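Uncharacterized protein (Bacillus thuringiensis serovar kurstaki, PDB 4XE7) is a bacterial actin-like protein of the ParM type and probably polymerises into cytoskeletal filaments that segregate plasmid DNA. Local coordinates at residues V75-N80 against P129-M134; E174-F179 against G186-I191. All coordinates share one frame; numbering follows the deposited sequence.

Contact 1 (V75-N80 with P129-M134) lays a helix on a mixed sheet, and contact 2 (E174-F179 with G186-I191) is a strand pairing inside that same sheet; their centres are about 8 Å apart. Strands 73-79 and 173-179 are neighbours, and R76 O lies 2.8 Å from E178 N, a probable hydrogen bond. H175 joins the two most closely: its ND1 is 2.6 Å from S79 OG, again probably hydrogen-bonded, and 3.5 Å from F131 CZ, where the rings meet with planes about 30° apart. Helix 123-140 reaches both contacts, so they belong to one layered alpha/beta unit, consistent with the actin fold. The crystal is the apo form.

Contact 1: residues V75-N80 against P129-M134; sequences VRIISN and PLFTSM
I77 and F131 meet where helix 123-140 packs on the mixed sheet, an alpha/beta layer consistent with the actin-like fold of ParM. The helix runs across strand 75-79 at 106° between N-to-C directions, with axes 9.9 Å apart at closest approach. V75, I77 and S79 all send their CB atoms toward the helix.

Followed outward from its CB, I77 divides its contacts between two helix residues. CG2 approaches the ring of F131, 4.0 Å from F131 CD2. The other branch goes through CG1, anti to the carbonyl carbon (chi1 -63°), to CD1, which ends 3.6 Å from T132 OG1. V75 CG2 reaches the same hydroxyl oxygen at 3.9 Å, so two methyl groups pack against it. These are van der Waals contacts: OG1 finds its polar partner within the helix, in a hydrogen bond with the carbonyl of I128.

No hydrogen bond crosses between the two segments, and 204 Å² is buried. Strand 173-179 flanks the packing, with V177 touching both V75 and I77, and T132 continues the helix contact onto V93 and I38. At the other end S79 OG, anti to its backbone N (chi1 169°), hydrogen-bonds with H175 and S81 while approaching the F131 ring obliquely, 3.4 Å from CE2 and 3.8 Å from CZ.

Contact 2: residues E174-F179 against G186-I191; sequences EHTVEF and GKKIKI
A beta hairpin formed by strands 173-179 and 188-200 brings E174-F179 against G186-I191, antiparallel at 164° with axes 4.6 Å apart. H175-I191 and V177-I189 are hydrogen-bonded pairs, each with two backbone bonds; T176-K190 and E178-K188 are the non-hydrogen-bonded pairs between and beyond them. I191 N to H175 O is the shortest bond, 2.7 Å. Toward the turn, F179 N binds K187 O at 2.9 Å, and G186 N returns a bond to F179 O at 3.0 Å.

The face carrying V177, I189 and I191 is largely apolar, and H175 shares it with its ring nitrogens bonded to S79 OG and L171 O; the F179 ring lies beside them. I189 CD1 comes up to the edge of that ring, in its plane, 3.6 Å from CE1, while I191 CD1 lies 4.0 Å from V177 CG2. The T176 and E178 face is polar. K188, CG anti to the backbone N (chi1 -173°) and extended beyond, crosses T176; one water bridges T176 OG1 and K188 NZ, accepting from the K188 ammonium group. Near the start of strand 173-179, E174 OE2 makes a long salt bridge of 3.9 Å to K190 NZ.

In the sheet, strand 73-79 pairs with 173-179 on one flank, and strand 145-154 with 188-200 on the other. Helix 123-140 packs over this face, with A135 against V177 and F179, A138 against I189, and M134 against I191.

Contact 1: residues V75-N80 against P129-M134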
ATOM      1  N   VAL A  75       0.324 -21.023   7.747  1.00 27.48           N
ATOM      2  CA  VAL A  75      -0.490 -21.695   6.736  1.00 30.09           C
ATOM      3  C   VAL A  75       0.180 -22.889   6.088  1.00 32.52           C
ATOM      4  O   VAL A  75       1.409 -23.005   6.063  1.00 27.26           O
ATOM      5  CB  VAL A  75      -0.903 -20.707   5.627  1.00 25.80           C
ATOM      6  CG1 VAL A  75      -1.742 -19.593   6.221  1.00 25.24           C
ATOM      7  CG2 VAL A  75       0.336 -20.130   4.937  1.00 20.04           C
ATOM      8  N   ARG A  76      -0.653 -23.793   5.583  1.00 29.21           N
ATOM      9  CA  ARG A  76      -0.204 -24.845   4.692  1.00 25.80           C
ATOM     10  C   ARG A  76      -0.726 -24.556   3.288  1.00 29.74           C
ATOM     11  O   ARG A  76      -1.937 -24.456   3.078  1.00 34.28           O
ATOM     12  CB  ARG A  76      -0.692 -26.212   5.173  1.00 27.27           C
ATOM     13  CG  ARG A  76      -0.354 -27.333   4.238  1.00 31.18           C
ATOM     14  CD  ARG A  76       1.123 -27.665   4.314  1.00 43.16           C
ATOM     15  NE  ARG A  76       1.480 -28.709   3.359  1.00 44.79           N
ATOM     16  CZ  ARG A  76       1.322 -30.010   3.580  1.00 39.26           C
ATOM     17  NH1 ARG A  76       0.815 -30.438   4.726  1.00 50.89           N
ATOM     18  NH2 ARG A  76       1.670 -30.881   2.654  1.00 30.75           N
ATOM     19  N   ILE A  77       0.183 -24.412   2.331  1.00 28.56           N
ATOM     20  CA  ILE A  77      -0.207 -24.096   0.959  1.00 24.37           C
ATOM     21  C   ILE A  77       0.159 -25.217  -0.007  1.00 28.20           C
ATOM     22  O   ILE A  77       1.340 -25.524  -0.217  1.00 30.66           O
ATOM     23  CB  ILE A  77       0.431 -22.793   0.484  1.00 25.90           C
ATOM     24  CG1 ILE A  77      -0.071 -21.643   1.356  1.00 22.63           C
ATOM     25  CG2 ILE A  77       0.126 -22.546  -1.008  1.00 27.35           C
ATOM     26  CD1 ILE A  77       0.565 -20.292   1.056  1.00 23.69           C
ATOM     27  N   ILE A  78      -0.874 -25.822  -0.584  1.00 31.57           N
ATOM     28  CA  ILE A  78      -0.741 -26.853  -1.614  1.00 32.04           C
ATOM     29  C   ILE A  78      -0.958 -26.282  -3.012  1.00 36.48           C
ATOM     30  O   ILE A  78      -2.079 -25.932  -3.374  1.00 40.88           O
ATOM     31  CB  ILE A  78      -1.756 -27.990  -1.394  1.00 37.36           C
ATOM     32  CG1 ILE A  78      -1.779 -28.401   0.079  1.00 34.05           C
ATOM     33  CG2 ILE A  78      -1.450 -29.174  -2.310  1.00 38.00           C
ATOM     34  CD1 ILE A  78      -0.479 -28.962   0.559  1.00 34.86           C
ATOM     35  N   SER A  79       0.110 -26.206  -3.798  1.00 32.08           N
ATOM     36  CA  SER A  79       0.060 -25.589  -5.113  1.00 31.38           C
ATOM     37  C   SER A  79       1.167 -26.129  -6.014  1.00 31.62           C
ATOM     38  O   SER A  79       2.296 -26.313  -5.564  1.00 32.44           O
ATOM     39  CB  SER A  79       0.183 -24.056  -4.978  1.00 34.22           C
ATOM     40  OG  SER A  79       0.399 -23.422  -6.233  1.00 27.90           O
ATOM     41  N   ASN A  80       0.854 -26.361  -7.288  1.00 27.50           N
ATOM     42  CA  ASN A  80       1.887 -26.751  -8.256  1.00 30.95           C
ATOM     43  C   ASN A  80       2.762 -25.576  -8.703  1.00 28.59           C
ATOM     44  O   ASN A  80       3.769 -25.773  -9.383  1.00 27.57           O
ATOM     45  CB  ASN A  80       1.256 -27.431  -9.474  1.00 31.12           C
ATOM     46  CG  ASN A  80       0.583 -28.740  -9.115  1.00 40.67           C
ATOM     47  OD1 ASN A  80       1.018 -29.452  -8.202  1.00 38.35           O
ATOM     48  ND2 ASN A  80      -0.485 -29.062  -9.828  1.00 53.80           N
ATOM     49  N   PRO A 129       3.155 -15.344  -0.005  1.00 20.86           N
ATOM     50  CA  PRO A 129       2.336 -14.209   0.435  1.00 20.71           C
ATOM     51  C   PRO A 129       1.189 -13.874  -0.517  1.00 21.23           C
ATOM     52  O   PRO A 129       0.133 -13.449  -0.048  1.00 17.88           O
ATOM     53  CB  PRO A 129       3.339 -13.056   0.498  1.00 21.34           C
ATOM     54  CG  PRO A 129       4.658 -13.755   0.752  1.00 23.58           C
ATOM     55  CD  PRO A 129       4.575 -14.973  -0.108  1.00 19.31           C
ATOM     56  N   LEU A 130       1.376 -14.074  -1.813  1.00 17.07           N
ATOM     57  CA  LEU A 130       0.290 -13.818  -2.763  1.00 20.89           C
ATOM     58  C   LEU A 130      -0.899 -14.742  -2.496  1.00 24.21           C
ATOM     59  O   LEU A 130      -2.028 -14.278  -2.349  1.00 21.64           O
ATOM     60  CB  LEU A 130       0.788 -13.980  -4.208  1.00 21.65           C
ATOM     61  CG  LEU A 130      -0.269 -14.171  -5.300  1.00 21.37           C
ATOM     62  CD1 LEU A 130      -0.964 -12.835  -5.647  1.00 20.05           C
ATOM     63  CD2 LEU A 130       0.318 -14.791  -6.545  1.00 26.16           C
ATOM     64  N   PHE A 131      -0.650 -16.050  -2.428  1.00 21.98           N
ATOM     65  CA  PHE A 131      -1.736 -17.008  -2.195  1.00 23.63           C
ATOM     66  C   PHE A 131      -2.373 -16.783  -0.838  1.00 23.67           C
ATOM     67  O   PHE A 131      -3.586 -16.915  -0.679  1.00 24.76           O
ATOM     68  CB  PHE A 131      -1.235 -18.452  -2.294  1.00 20.43           C
ATOM     69  CG  PHE A 131      -0.900 -18.875  -3.692  1.00 25.97           C
ATOM     70  CD1 PHE A 131      -1.618 -18.386  -4.767  1.00 30.87           C
ATOM     71  CD2 PHE A 131       0.137 -19.760  -3.934  1.00 30.76           C
ATOM     72  CE1 PHE A 131      -1.308 -18.782  -6.068  1.00 38.65           C
ATOM     73  CE2 PHE A 131       0.452 -20.156  -5.227  1.00 33.04           C
ATOM     74  CZ  PHE A 131      -0.267 -19.671  -6.292  1.00 35.08           C
ATOM     75  N   THR A 132      -1.545 -16.436   0.136  1.00 23.21           N
ATOM     76  CA  THR A 132      -2.043 -16.156   1.474  1.00 23.75           C
ATOM     77  C   THR A 132      -2.962 -14.942   1.455  1.00 23.80           C
ATOM     78  O   THR A 132      -4.004 -14.939   2.126  1.00 23.68           O
ATOM     79  CB  THR A 132      -0.884 -15.930   2.470  1.00 21.80           C
ATOM     80  OG1 THR A 132      -0.113 -17.131   2.560  1.00 29.20           O
ATOM     81  CG2 THR A 132      -1.412 -15.571   3.849  1.00 25.01           C
ATOM     82  N   SER A 133      -2.600 -13.920   0.676  1.00 24.04           N
ATOM     83  CA  SER A 133      -3.432 -12.719   0.609  1.00 24.59           C
ATOM     84  C   SER A 133      -4.801 -13.060  -0.000  1.00 20.70           C
ATOM     85  O   SER A 133      -5.845 -12.602   0.496  1.00 20.22           O
ATOM     86  CB  SER A 133      -2.741 -11.601  -0.190  1.00 23.77           C
ATOM     87  OG  SER A 133      -2.814 -11.827  -1.594  1.00 25.96           O
ATOM     88  N   MET A 134      -4.793 -13.882  -1.051  1.00 20.53           N
ATOM     89  CA  MET A 134      -6.032 -14.388  -1.650  1.00 19.20           C
ATOM     90  C   MET A 134      -6.894 -15.133  -0.633  1.00 17.44           C
ATOM     91  O   MET A 134      -8.115 -14.989  -0.615  1.00 18.17           O
ATOM     92  CB  MET A 134      -5.735 -15.344  -2.813  1.00 21.65           C
ATOM     93  CG  MET A 134      -5.167 -14.719  -4.060  1.00 24.85           C
ATOM     94  SD  MET A 134      -4.778 -15.986  -5.297  1.00 16.01           S
ATOM     95  CE  MET A 134      -4.212 -14.900  -6.622  1.00 26.58           C
TER

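Contact 2: residues E174-F179 against G186-I191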
ATOM      1  N   GLU A 174      -5.208 -25.155  -9.487  1.00 27.86           N
ATOM      2  CA  GLU A 174      -5.861 -25.233  -8.202  1.00 30.17           C
ATOM      3  C   GLU A 174      -4.826 -25.066  -7.101  1.00 36.12           C
ATOM      4  O   GLU A 174      -3.705 -25.539  -7.232  1.00 33.14           O
ATOM      5  CB  GLU A 174      -6.602 -26.561  -8.071  1.00 38.62           C
ATOM      6  CG  GLU A 174      -7.611 -26.600  -6.942  1.00 56.07           C
ATOM      7  CD  GLU A 174      -8.251 -27.964  -6.785  1.00 61.84           C
ATOM      8  OE1 GLU A 174      -8.007 -28.613  -5.745  1.00 62.29           O
ATOM      9  OE2 GLU A 174      -8.996 -28.381  -7.701  1.00 58.50           O
ATOM     10  N   HIS A 175      -5.202 -24.357  -6.040  1.00 32.71           N
ATOM     11  CA  HIS A 175      -4.333 -24.115  -4.891  1.00 32.23           C
ATOM     12  C   HIS A 175      -5.151 -24.139  -3.608  1.00 36.89           C
ATOM     13  O   HIS A 175      -6.217 -23.526  -3.542  1.00 46.16           O
ATOM     14  CB  HIS A 175      -3.620 -22.762  -5.017  1.00 29.80           C
ATOM     15  CG  HIS A 175      -3.231 -22.412  -6.417  1.00 29.44           C
ATOM     16  ND1 HIS A 175      -1.971 -22.682  -6.927  1.00 31.48           N
ATOM     17  CD2 HIS A 175      -3.918 -21.825  -7.413  1.00 32.32           C
ATOM     18  CE1 HIS A 175      -1.916 -22.272  -8.174  1.00 36.96           C
ATOM     19  NE2 HIS A 175      -3.082 -21.747  -8.507  1.00 33.14           N
ATOM     20  N   THR A 176      -4.671 -24.829  -2.582  1.00 26.68           N
ATOM     21  CA  THR A 176      -5.338 -24.738  -1.292  1.00 24.84           C
ATOM     22  C   THR A 176      -4.465 -24.041  -0.263  1.00 26.04           C
ATOM     23  O   THR A 176      -3.245 -24.236  -0.214  1.00 29.06           O
ATOM     24  CB  THR A 176      -5.735 -26.124  -0.747  1.00 32.32           C
ATOM     25  OG1 THR A 176      -4.553 -26.850  -0.392  1.00 34.03           O
ATOM     26  CG2 THR A 176      -6.532 -26.892  -1.798  1.00 32.00           C
ATOM     27  N   VAL A 177      -5.106 -23.220   0.553  1.00 23.37           N
ATOM     28  CA  VAL A 177      -4.460 -22.586   1.686  1.00 25.02           C
ATOM     29  C   VAL A 177      -5.188 -22.983   2.960  1.00 28.09           C
ATOM     30  O   VAL A 177      -6.374 -22.688   3.127  1.00 30.62           O
ATOM     31  CB  VAL A 177      -4.463 -21.044   1.570  1.00 29.28           C
ATOM     32  CG1 VAL A 177      -3.687 -20.440   2.726  1.00 21.40           C
ATOM     33  CG2 VAL A 177      -3.889 -20.593   0.215  1.00 31.30           C
ATOM     34  N   GLU A 178      -4.486 -23.657   3.858  1.00 29.24           N
ATOM     35  CA  GLU A 178      -5.095 -24.057   5.118  1.00 29.81           C
ATOM     36  C   GLU A 178      -4.508 -23.252   6.262  1.00 27.11           C
ATOM     37  O   GLU A 178      -3.293 -23.227   6.452  1.00 30.63           O
ATOM     38  CB  GLU A 178      -4.904 -25.552   5.371  1.00 27.90           C
ATOM     39  CG  GLU A 178      -5.522 -26.000   6.682  1.00 31.51           C
ATOM     40  CD  GLU A 178      -5.241 -27.451   7.009  1.00 36.62           C
ATOM     41  OE1 GLU A 178      -4.657 -28.165   6.162  1.00 41.38           O
ATOM     42  OE2 GLU A 178      -5.596 -27.868   8.129  1.00 39.96           O
ATOM     43  N   PHE A 179      -5.372 -22.572   7.003  1.00 29.69           N
ATOM     44  CA  PHE A 179      -4.930 -21.793   8.148  1.00 34.35           C
ATOM     45  C   PHE A 179      -4.756 -22.722   9.364  1.00 38.28           C
ATOM     46  O   PHE A 179      -5.676 -23.452   9.735  1.00 40.31           O
ATOM     47  CB  PHE A 179      -5.925 -20.667   8.466  1.00 32.16           C
ATOM     48  CG  PHE A 179      -6.042 -19.604   7.385  1.00 31.52           C
ATOM     49  CD1 PHE A 179      -7.040 -19.679   6.420  1.00 30.23           C
ATOM     50  CD2 PHE A 179      -5.172 -18.521   7.357  1.00 28.58           C
ATOM     51  CE1 PHE A 179      -7.166 -18.692   5.437  1.00 34.82           C
ATOM     52  CE2 PHE A 179      -5.292 -17.527   6.382  1.00 36.55           C
ATOM     53  CZ  PHE A 179      -6.295 -17.612   5.420  1.00 32.40           C
ATOM     54  N   GLY A 186      -8.330 -23.620  11.066  1.00 32.02           N
ATOM     55  CA  GLY A 186      -9.188 -24.729  10.704  1.00 30.53           C
ATOM     56  C   GLY A 186      -9.780 -24.562   9.328  1.00 31.98           C
ATOM     57  O   GLY A 186     -10.218 -25.528   8.719  1.00 38.80           O
ATOM     58  N   LYS A 187      -9.792 -23.333   8.828  1.00 38.64           N
ATOM     59  CA  LYS A 187     -10.360 -23.076   7.509  1.00 31.60           C
ATOM     60  C   LYS A 187      -9.388 -23.417   6.399  1.00 31.13           C
ATOM     61  O   LYS A 187      -8.197 -23.115   6.481  1.00 29.93           O
ATOM     62  CB  LYS A 187     -10.800 -21.616   7.382  1.00 31.12           C
ATOM     63  CG  LYS A 187     -12.167 -21.334   7.998  1.00 38.14           C
ATOM     64  CD  LYS A 187     -12.568 -19.879   7.825  1.00 40.74           C
ATOM     65  CE  LYS A 187     -13.832 -19.562   8.608  1.00 47.20           C
ATOM     66  NZ  LYS A 187     -15.002 -20.328   8.106  1.00 51.04           N
ATOM     67  N   LYS A 188      -9.914 -24.043   5.355  1.00 28.83           N
ATOM     68  CA  LYS A 188      -9.142 -24.384   4.174  1.00 31.47           C
ATOM     69  C   LYS A 188      -9.770 -23.731   2.946  1.00 29.47           C
ATOM     70  O   LYS A 188     -10.907 -24.025   2.608  1.00 32.32           O
ATOM     71  CB  LYS A 188      -9.084 -25.904   4.009  1.00 34.45           C
ATOM     72  CG  LYS A 188      -8.176 -26.388   2.910  1.00 39.68           C
ATOM     73  CD  LYS A 188      -7.720 -27.817   3.185  1.00 51.47           C
ATOM     74  CE  LYS A 188      -6.966 -28.402   2.004  1.00 54.42           C
ATOM     75  NZ  LYS A 188      -6.508 -29.797   2.270  1.00 60.77           N
ATOM     76  N   ILE A 189      -9.042 -22.843   2.280  1.00 28.39           N
ATOM     77  CA  ILE A 189      -9.614 -22.151   1.127  1.00 19.46           C
ATOM     78  C   ILE A 189      -9.133 -22.772  -0.184  1.00 29.12           C
ATOM     79  O   ILE A 189      -7.937 -22.938  -0.414  1.00 31.14           O
ATOM     80  CB  ILE A 189      -9.289 -20.630   1.158  1.00 29.45           C
ATOM     81  CG1 ILE A 189     -10.228 -19.898   2.131  1.00 41.22           C
ATOM     82  CG2 ILE A 189      -9.577 -20.007  -0.188  1.00 25.33           C
ATOM     83  CD1 ILE A 189      -9.955 -20.097   3.583  1.00 45.94           C
ATOM     84  N   LYS A 190     -10.078 -23.124  -1.041  1.00 25.87           N
ATOM     85  CA  LYS A 190      -9.750 -23.687  -2.334  1.00 33.24           C
ATOM     86  C   LYS A 190      -9.794 -22.616  -3.421  1.00 28.34           C
ATOM     87  O   LYS A 190     -10.842 -22.026  -3.691  1.00 28.76           O
ATOM     88  CB  LYS A 190     -10.707 -24.835  -2.658  1.00 42.45           C
ATOM     89  CG  LYS A 190     -10.478 -25.489  -3.993  1.00 54.29           C
ATOM     90  CD  LYS A 190     -11.356 -26.723  -4.131  1.00 65.11           C
ATOM     91  CE  LYS A 190     -11.538 -27.124  -5.583  1.00 67.41           C
ATOM     92  NZ  LYS A 190     -12.327 -28.383  -5.692  1.00 68.73           N
ATOM     93  N   ILE A 191      -8.648 -22.382  -4.047  1.00 24.36           N
ATOM     94  CA  ILE A 191      -8.498 -21.303  -5.019  1.00 23.89           C
ATOM     95  C   ILE A 191      -8.307 -21.869  -6.405  1.00 22.97           C
ATOM     96  O   ILE A 191      -7.379 -22.643  -6.645  1.00 26.57           O
ATOM     97  CB  ILE A 191      -7.285 -20.395  -4.679  1.00 28.02           C
ATOM     98  CG1 ILE A 191      -7.512 -19.666  -3.352  1.00 27.20           C
ATOM     99  CG2 ILE A 191      -6.962 -19.425  -5.841  1.00 22.77           C
ATOM    100  CD1 ILE A 191      -6.219 -19.128  -2.710  1.00 24.88           C
TER
HETATM  101  O   HOH W   1      -5.384 -29.531  -0.552  1.00 49.57           O